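Local atomic coordinates of terminal oxygenase component of carbazole 1,9a-dioxygenase (Sphingomonas, PDB entry 3GKQ), a protein that probably serves as the trimeric Rieske non-haem iron component that activates dioxygen and dihydroxylates carbazole in the carbazole 1,9a-dioxygenase system. Residues S116-I119 with G120-L124; S313-A316 with E317-K321; D347-G350 with W351-V355. All coordinates share one frame; numbering follows the deposited sequence.

Contact 1. Residues S116-I119 with G120-L124; sequences SVQI and GRHAL
Gln118 and His122 meet through their side chains across a pair of overlapping beta turns. Their bond is nearly straight: His122 NE2 donates to Gln118 OE1 at 2.6 Å with an N-H...O angle of 174°. The donor lies in the plane of the amide carbonyl and the acceptor in the plane of the imidazole, so the two flat groups meet edge to edge with their planes only 25° apart. The bend of the glutamine chain at its second torsion (chi2 -51°) brings the amide back to the ring. Were His122 an alanine, Gln118 OE1 would probably lose this donor and the amide would be freer to turn.

Backbone bonds shape the loop beneath. Arg121 N reaches Gln118 O at 3.0 Å and closes a type II turn. At its third position Gly120 has positive phi, and a beta carbon there would clash with Ile119 O. The preceding type I turn, Ser116 to Ile119, has a weak closing bond of 3.4 Å from Ile119 N to Ser116 O, and within it Ser116 OG accepts from Gln118 N at 3.2 Å, an ST turn.

Packing completes the local contact. Arg121 stretches back over the first turn, its CD 3.3 Å from Val117 O, and Val117 CG1 lies over one face of the guanidinium, although the modelled separation there is doubtfully short.

Ser116 OG also bonds to Glu358 of the second subunit, whose Phe357 packs on Gln118. Two overlapping turns, followed by a side-chain bond from Gln118 to the residue after the second, shape a surface loop of the Rieske domain between strands 107-110 and 129-132, with the Gln118 side chain about 4 Å from that of the cluster-binding Trp98.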
loop_
_atom_site.group_PDB
_atom_site.type_symbol
_atom_site.label_atom_id
_atom_site.label_comp_id
_atom_site.label_asym_id
_atom_site.label_seq_id
_atom_site.Cartn_x
_atom_site.Cartn_y
_atom_site.Cartn_z
ATOM N N SER A 116 -42.867 2.023 -3.199
ATOM C CA SER A 116 -41.923 1.649 -4.248
ATOM C C SER A 116 -42.254 0.326 -4.926
ATOM O O SER A 116 -42.594 -0.659 -4.273
ATOM C CB SER A 116 -40.497 1.568 -3.695
ATOM O OG SER A 116 -39.604 1.156 -4.715
ATOM N N VAL A 117 -42.135 0.321 -6.247
ATOM C CA VAL A 117 -42.394 -0.858 -7.059
ATOM C C VAL A 117 -41.299 -1.918 -6.871
ATOM O O VAL A 117 -41.481 -3.079 -7.245
ATOM C CB VAL A 117 -42.473 -0.462 -8.554
ATOM C CG1 VAL A 117 -42.565 -1.695 -9.427
ATOM C CG2 VAL A 117 -43.687 0.423 -8.785
ATOM N N GLN A 118 -40.168 -1.518 -6.296
ATOM C CA GLN A 118 -39.057 -2.446 -6.081
ATOM C C GLN A 118 -39.334 -3.425 -4.948
ATOM O O GLN A 118 -38.741 -4.501 -4.887
ATOM C CB GLN A 118 -37.765 -1.680 -5.773
ATOM C CG GLN A 118 -37.293 -0.745 -6.882
ATOM C CD GLN A 118 -37.223 -1.431 -8.229
ATOM O OE1 GLN A 118 -36.796 -2.577 -8.329
ATOM N NE2 GLN A 118 -37.637 -0.727 -9.277
ATOM N N ILE A 119 -40.234 -3.050 -4.046
ATOM C CA ILE A 119 -40.571 -3.901 -2.914
ATOM C C ILE A 119 -41.073 -5.269 -3.378
ATOM O O ILE A 119 -41.910 -5.366 -4.277
ATOM C CB ILE A 119 -41.640 -3.226 -2.018
ATOM C CG1 ILE A 119 -41.093 -1.907 -1.464
ATOM C CG2 ILE A 119 -42.034 -4.158 -0.875
ATOM C CD1 ILE A 119 -42.111 -1.092 -0.678
ATOM N N GLY A 120 -40.539 -6.323 -2.770
ATOM C CA GLY A 120 -40.944 -7.670 -3.124
ATOM C C GLY A 120 -40.389 -8.207 -4.434
ATOM O O GLY A 120 -40.686 -9.340 -4.806
ATOM N N ARG A 121 -39.583 -7.415 -5.137
ATOM C CA ARG A 121 -39.027 -7.867 -6.413
ATOM C C ARG A 121 -37.560 -8.273 -6.345
ATOM O O ARG A 121 -36.957 -8.609 -7.364
ATOM C CB ARG A 121 -39.183 -6.777 -7.480
ATOM C CG ARG A 121 -40.620 -6.501 -7.895
ATOM C CD ARG A 121 -40.678 -5.607 -9.133
ATOM N NE ARG A 121 -42.059 -5.355 -9.545
ATOM C CZ ARG A 121 -42.413 -4.580 -10.567
ATOM N NH1 ARG A 121 -41.489 -3.967 -11.300
ATOM N NH2 ARG A 121 -43.699 -4.403 -10.848
ATOM N N HIS A 122 -36.980 -8.250 -5.151
ATOM C CA HIS A 122 -35.571 -8.594 -5.016
ATOM C C HIS A 122 -35.296 -9.348 -3.730
ATOM O O HIS A 122 -36.114 -9.359 -2.808
ATOM C CB HIS A 122 -34.722 -7.321 -5.021
ATOM C CG HIS A 122 -35.007 -6.402 -6.166
ATOM N ND1 HIS A 122 -34.492 -6.600 -7.429
ATOM C CD2 HIS A 122 -35.755 -5.273 -6.238
ATOM C CE1 HIS A 122 -34.906 -5.633 -8.229
ATOM N NE2 HIS A 122 -35.674 -4.814 -7.530
ATOM N N ALA A 123 -34.123 -9.967 -3.671
ATOM C CA ALA A 123 -33.713 -10.705 -2.494
ATOM C C ALA A 123 -32.196 -10.789 -2.438
ATOM O O ALA A 123 -31.531 -11.005 -3.455
ATOM C CB ALA A 123 -34.313 -12.112 -2.511
ATOM N N LEU A 124 -31.663 -10.588 -1.241
ATOM C CA LEU A 124 -30.233 -10.677 -0.993
ATOM C C LEU A 124 -29.909 -12.156 -1.116
ATOM O O LEU A 124 -30.784 -12.999 -0.915
ATOM C CB LEU A 124 -29.932 -10.232 0.437
ATOM C CG LEU A 124 -29.272 -8.902 0.798
ATOM C CD1 LEU A 124 -29.493 -7.845 -0.256
ATOM C CD2 LEU A 124 -29.821 -8.475 2.153
#

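Contact 2. Residues S313-A316 with E317-K321; sequences SFEA and EFREK
Successive turns of helix 308-328 meet here, Phe314 with Phe318 on one side and Glu315 with Arg319 on another, in a local contact one helical turn apart. The helix packs on strands 161-170 and 294-304 of the antiparallel sheet, consistent with the Bet v 1-like helix-grip fold of the catalytic domain. Regular i to i+4 bonds carry the backbone, among them Phe318 N to Phe314 O at 2.7 Å, with a wider pi-type turn beginning at Phe318.

The helix is amphipathic. Both phenylalanines are buried, meet His164 and pack on Leu301; between themselves they touch loosely, Phe314 CE1 lying 4.5 Å from Phe318 CB. Glu317 carries its carboxylate to Arg303 in a salt bridge that ties the helix to strand 294-304.

The outer side bears a charged network. Arg319, bent at its third torsion (chi3 37°), folds its guanidinium back over the preceding turn between two acids, with a long salt bridge from Arg319 NH1 to Glu320 OE2 at 3.7 Å. Its plane is only 12° from that of the Glu315 carboxylate, and their salt bridge rests on a single weak hydrogen bond, Arg319 NH1 to Glu315 OE1 at 3.4 Å.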
loop_
_atom_site.group_PDB
_atom_site.type_symbol
_atom_site.label_atom_id
_atom_site.label_comp_id
_atom_site.label_asym_id
_atom_site.label_seq_id
_atom_site.Cartn_x
_atom_site.Cartn_y
_atom_site.Cartn_z
ATOM N N SER A 313 -15.140 -31.231 32.327
ATOM C CA SER A 313 -13.750 -31.420 32.718
ATOM C C SER A 313 -12.833 -31.078 31.543
ATOM O O SER A 313 -11.838 -30.371 31.705
ATOM C CB SER A 313 -13.522 -32.870 33.153
ATOM O OG SER A 313 -12.176 -33.075 33.550
ATOM N N PHE A 314 -13.173 -31.584 30.362
ATOM C CA PHE A 314 -12.374 -31.313 29.171
ATOM C C PHE A 314 -12.403 -29.820 28.858
ATOM O O PHE A 314 -11.370 -29.206 28.595
ATOM C CB PHE A 314 -12.913 -32.106 27.977
ATOM C CG PHE A 314 -12.283 -31.726 26.663
ATOM C CD1 PHE A 314 -10.898 -31.649 26.535
ATOM C CD2 PHE A 314 -13.074 -31.452 25.551
ATOM C CE1 PHE A 314 -10.311 -31.300 25.321
ATOM C CE2 PHE A 314 -12.493 -31.102 24.331
ATOM C CZ PHE A 314 -11.111 -31.028 24.218
ATOM N N GLU A 315 -13.597 -29.242 28.895
ATOM C CA GLU A 315 -13.775 -27.824 28.622
ATOM C C GLU A 315 -12.822 -27.015 29.500
ATOM O O GLU A 315 -12.186 -26.067 29.035
ATOM C CB GLU A 315 -15.229 -27.434 28.901
ATOM C CG GLU A 315 -15.646 -26.043 28.446
ATOM C CD GLU A 315 -14.980 -24.934 29.234
ATOM O OE1 GLU A 315 -14.833 -25.079 30.468
ATOM O OE2 GLU A 315 -14.617 -23.906 28.623
ATOM N N ALA A 316 -12.716 -27.404 30.770
ATOM C CA ALA A 316 -11.842 -26.713 31.713
ATOM C C ALA A 316 -10.370 -26.927 31.369
ATOM O O ALA A 316 -9.567 -25.995 31.422
ATOM C CB ALA A 316 -12.121 -27.195 33.135
ATOM N N GLU A 317 -10.021 -28.161 31.021
ATOM C CA GLU A 317 -8.646 -28.489 30.671
ATOM C C GLU A 317 -8.240 -27.766 29.385
ATOM O O GLU A 317 -7.096 -27.327 29.242
ATOM C CB GLU A 317 -8.501 -30.005 30.498
ATOM C CG GLU A 317 -7.090 -30.456 30.180
ATOM C CD GLU A 317 -6.943 -31.966 30.172
ATOM O OE1 GLU A 317 -7.696 -32.635 29.432
ATOM O OE2 GLU A 317 -6.070 -32.483 30.907
ATOM N N PHE A 318 -9.186 -27.648 28.455
ATOM C CA PHE A 318 -8.947 -26.970 27.181
ATOM C C PHE A 318 -8.499 -25.537 27.448
ATOM O O PHE A 318 -7.449 -25.099 26.975
ATOM C CB PHE A 318 -10.230 -26.952 26.340
ATOM C CG PHE A 318 -10.117 -26.146 25.069
ATOM C CD1 PHE A 318 -9.456 -26.659 23.956
ATOM C CD2 PHE A 318 -10.653 -24.861 24.997
ATOM C CE1 PHE A 318 -9.331 -25.904 22.785
ATOM C CE2 PHE A 318 -10.532 -24.097 23.832
ATOM C CZ PHE A 318 -9.868 -24.623 22.724
ATOM N N ARG A 319 -9.307 -24.818 28.221
ATOM C CA ARG A 319 -9.031 -23.429 28.566
ATOM C C ARG A 319 -7.789 -23.234 29.423
ATOM O O ARG A 319 -6.933 -22.402 29.125
ATOM C CB ARG A 319 -10.228 -22.827 29.311
ATOM C CG ARG A 319 -11.390 -22.409 28.426
ATOM C CD ARG A 319 -12.608 -21.987 29.257
ATOM N NE ARG A 319 -12.227 -21.271 30.471
ATOM C CZ ARG A 319 -12.120 -21.836 31.672
ATOM N NH1 ARG A 319 -12.372 -23.130 31.825
ATOM N NH2 ARG A 319 -11.747 -21.111 32.718
ATOM N N GLU A 320 -7.697 -24.013 30.493
ATOM C CA GLU A 320 -6.596 -23.896 31.435
ATOM C C GLU A 320 -5.247 -24.484 31.041
ATOM O O GLU A 320 -4.217 -24.048 31.552
ATOM C CB GLU A 320 -7.034 -24.488 32.776
ATOM C CG GLU A 320 -8.041 -23.623 33.530
ATOM C CD GLU A 320 -8.932 -24.432 34.458
ATOM O OE1 GLU A 320 -8.433 -25.397 35.077
ATOM O OE2 GLU A 320 -10.131 -24.096 34.575
ATOM N N LYS A 321 -5.231 -25.450 30.131
ATOM C CA LYS A 321 -3.963 -26.069 29.763
ATOM C C LYS A 321 -3.590 -26.090 28.280
ATOM O O LYS A 321 -2.613 -25.469 27.866
ATOM C CB LYS A 321 -3.934 -27.504 30.303
ATOM C CG LYS A 321 -2.643 -28.267 30.033
ATOM C CD LYS A 321 -2.716 -29.667 30.638
ATOM C CE LYS A 321 -1.393 -30.411 30.525
ATOM N NZ LYS A 321 -1.455 -31.759 31.177
#

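Contact 3. Residues D347-G350 with W351-V355; sequences DDRG and WREEV
Gly350 O accepts from Glu354 N at 2.9 Å, and Arg349 O accepts from both Arg352 N and Glu353 N, in the short helix 349-353, little more than one turn long. An Asx turn leads into it: Asp347 OD1 accepts from Arg349 N at 3.0 Å. Asp348, between them, has positive phi, and its carbonyl takes a weak bond from Trp351 N at the start of the helix. Glu353 N meets Arg349 O almost head-on at 3.0 Å, whereas Arg352 N approaches the same oxygen from well above the carbonyl plane. Past Glu353 the chain leaves helical geometry.

One turn apart, Arg349 and Glu353 form a salt bridge in which a single oxygen, Glu353 OE2, receives weak bonds from Arg349 NE at 2.9 Å and Arg349 NH2 at 3.0 Å. The groups are turned 45° against each other and do not make a flat two-pronged pair. Glu354, with chi1 69° setting CG between the backbone N and the carbonyl carbon, sends its buried carboxylate to Arg367, Arg14 and Tyr345.

Trp351 is buried against helices 19-23 and 174-181, its ring meeting Tyr345 and Tyr21. Its indole nitrogen is satisfied by a water in the ring plane, which accepts from Trp351 NE1 at 3.0 Å and donates to Asp348 OD1 at 2.5 Å.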
loop_
_atom_site.group_PDB
_atom_site.type_symbol
_atom_site.label_atom_id
_atom_site.label_comp_id
_atom_site.label_asym_id
_atom_site.label_seq_id
_atom_site.Cartn_x
_atom_site.Cartn_y
_atom_site.Cartn_z
ATOM N N ASP A 347 2.907 -15.541 -6.315
ATOM C CA ASP A 347 2.896 -15.232 -7.743
ATOM C C ASP A 347 2.957 -16.480 -8.621
ATOM O O ASP A 347 3.267 -16.390 -9.808
ATOM C CB ASP A 347 4.067 -14.309 -8.101
ATOM C CG ASP A 347 5.405 -14.864 -7.646
ATOM O OD1 ASP A 347 5.535 -16.104 -7.536
ATOM O OD2 ASP A 347 6.332 -14.058 -7.403
ATOM N N ASP A 348 2.672 -17.637 -8.029
ATOM C CA ASP A 348 2.670 -18.915 -8.744
ATOM C C ASP A 348 4.048 -19.474 -9.105
ATOM O O ASP A 348 4.154 -20.620 -9.537
ATOM C CB ASP A 348 1.831 -18.821 -10.027
ATOM C CG ASP A 348 0.402 -18.380 -9.765
ATOM O OD1 ASP A 348 -0.237 -18.931 -8.849
ATOM O OD2 ASP A 348 -0.089 -17.486 -10.484
ATOM N N ARG A 349 5.100 -18.681 -8.934
ATOM C CA ARG A 349 6.443 -19.153 -9.271
ATOM C C ARG A 349 6.870 -20.339 -8.406
ATOM O O ARG A 349 7.556 -21.253 -8.874
ATOM C CB ARG A 349 7.462 -18.022 -9.113
ATOM C CG ARG A 349 7.177 -16.797 -9.986
ATOM C CD ARG A 349 8.334 -15.798 -9.937
ATOM N NE ARG A 349 9.572 -16.397 -10.430
ATOM C CZ ARG A 349 10.739 -15.763 -10.504
ATOM N NH1 ARG A 349 10.838 -14.496 -10.113
ATOM N NH2 ARG A 349 11.813 -16.398 -10.966
ATOM N N GLY A 350 6.458 -20.319 -7.144
ATOM C CA GLY A 350 6.823 -21.386 -6.230
ATOM C C GLY A 350 6.457 -22.792 -6.671
ATOM O O GLY A 350 7.241 -23.727 -6.489
ATOM N N TRP A 351 5.273 -22.956 -7.254
ATOM C CA TRP A 351 4.832 -24.280 -7.687
ATOM C C TRP A 351 5.771 -24.898 -8.716
ATOM O O TRP A 351 5.864 -26.125 -8.825
ATOM C CB TRP A 351 3.414 -24.209 -8.265
ATOM C CG TRP A 351 2.455 -23.498 -7.369
ATOM C CD1 TRP A 351 1.902 -22.268 -7.574
ATOM C CD2 TRP A 351 1.984 -23.940 -6.092
ATOM N NE1 TRP A 351 1.119 -21.912 -6.504
ATOM C CE2 TRP A 351 1.149 -22.922 -5.577
ATOM C CE3 TRP A 351 2.184 -25.101 -5.328
ATOM C CZ2 TRP A 351 0.517 -23.023 -4.335
ATOM C CZ3 TRP A 351 1.554 -25.203 -4.087
ATOM C CH2 TRP A 351 0.732 -24.171 -3.605
ATOM N N ARG A 352 6.472 -24.053 -9.463
ATOM C CA ARG A 352 7.395 -24.536 -10.488
ATOM C C ARG A 352 8.843 -24.604 -10.005
ATOM O O ARG A 352 9.600 -25.475 -10.426
ATOM C CB ARG A 352 7.360 -23.617 -11.714
ATOM C CG ARG A 352 6.049 -22.871 -11.918
ATOM C CD ARG A 352 4.931 -23.788 -12.366
ATOM N NE ARG A 352 3.669 -23.060 -12.491
ATOM C CZ ARG A 352 2.586 -23.537 -13.096
ATOM N NH1 ARG A 352 2.604 -24.748 -13.638
ATOM N NH2 ARG A 352 1.484 -22.801 -13.159
ATOM N N GLU A 353 9.225 -23.682 -9.129
ATOM C CA GLU A 353 10.605 -23.614 -8.651
ATOM C C GLU A 353 10.955 -24.399 -7.393
ATOM O O GLU A 353 12.133 -24.600 -7.104
ATOM C CB GLU A 353 11.007 -22.154 -8.446
ATOM C CG GLU A 353 11.012 -21.329 -9.712
ATOM C CD GLU A 353 11.423 -19.897 -9.450
ATOM O OE1 GLU A 353 12.495 -19.686 -8.840
ATOM O OE2 GLU A 353 10.678 -18.981 -9.852
ATOM N N GLU A 354 9.950 -24.824 -6.635
ATOM C CA GLU A 354 10.199 -25.588 -5.415
ATOM C C GLU A 354 10.999 -26.845 -5.763
ATOM O O GLU A 354 10.892 -27.363 -6.874
ATOM C CB GLU A 354 8.867 -25.997 -4.769
ATOM C CG GLU A 354 8.087 -27.041 -5.585
ATOM C CD GLU A 354 6.658 -27.265 -5.093
ATOM O OE1 GLU A 354 6.233 -26.626 -4.109
ATOM O OE2 GLU A 354 5.954 -28.091 -5.704
ATOM N N VAL A 355 11.813 -27.318 -4.822
ATOM C CA VAL A 355 12.589 -28.543 -5.014
ATOM C C VAL A 355 12.155 -29.465 -3.880
ATOM O O VAL A 355 12.627 -29.352 -2.746
ATOM C CB VAL A 355 14.109 -28.297 -4.916
ATOM C CG1 VAL A 355 14.851 -29.626 -4.992
ATOM C CG2 VAL A 355 14.567 -27.385 -6.046
HETATM O O HOH W 1 -0.167 -19.238 -6.413
#

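Within one chain the three contacts stand far apart: centres of contacts 1 and 2 are about 49 Å from each other, those of contacts 1 and 3 about 48 Å, and those of contacts 2 and 3 about 42 Å, the last pair on opposite sides of the chain's centre. The trimer brings two of them together. His122 of contact 1 packs on Val355 of the second subunit, and Val355 of contact 3 on Trp98 of the third, so contact 1 of one chain faces the end of contact 3 in another. The Gln118 side chain is about 10 Å from the iron-sulfur cluster; contacts 2 and 3 lie away from the metal sites of their own chain, though contact 3 ends against that cluster-site tryptophan.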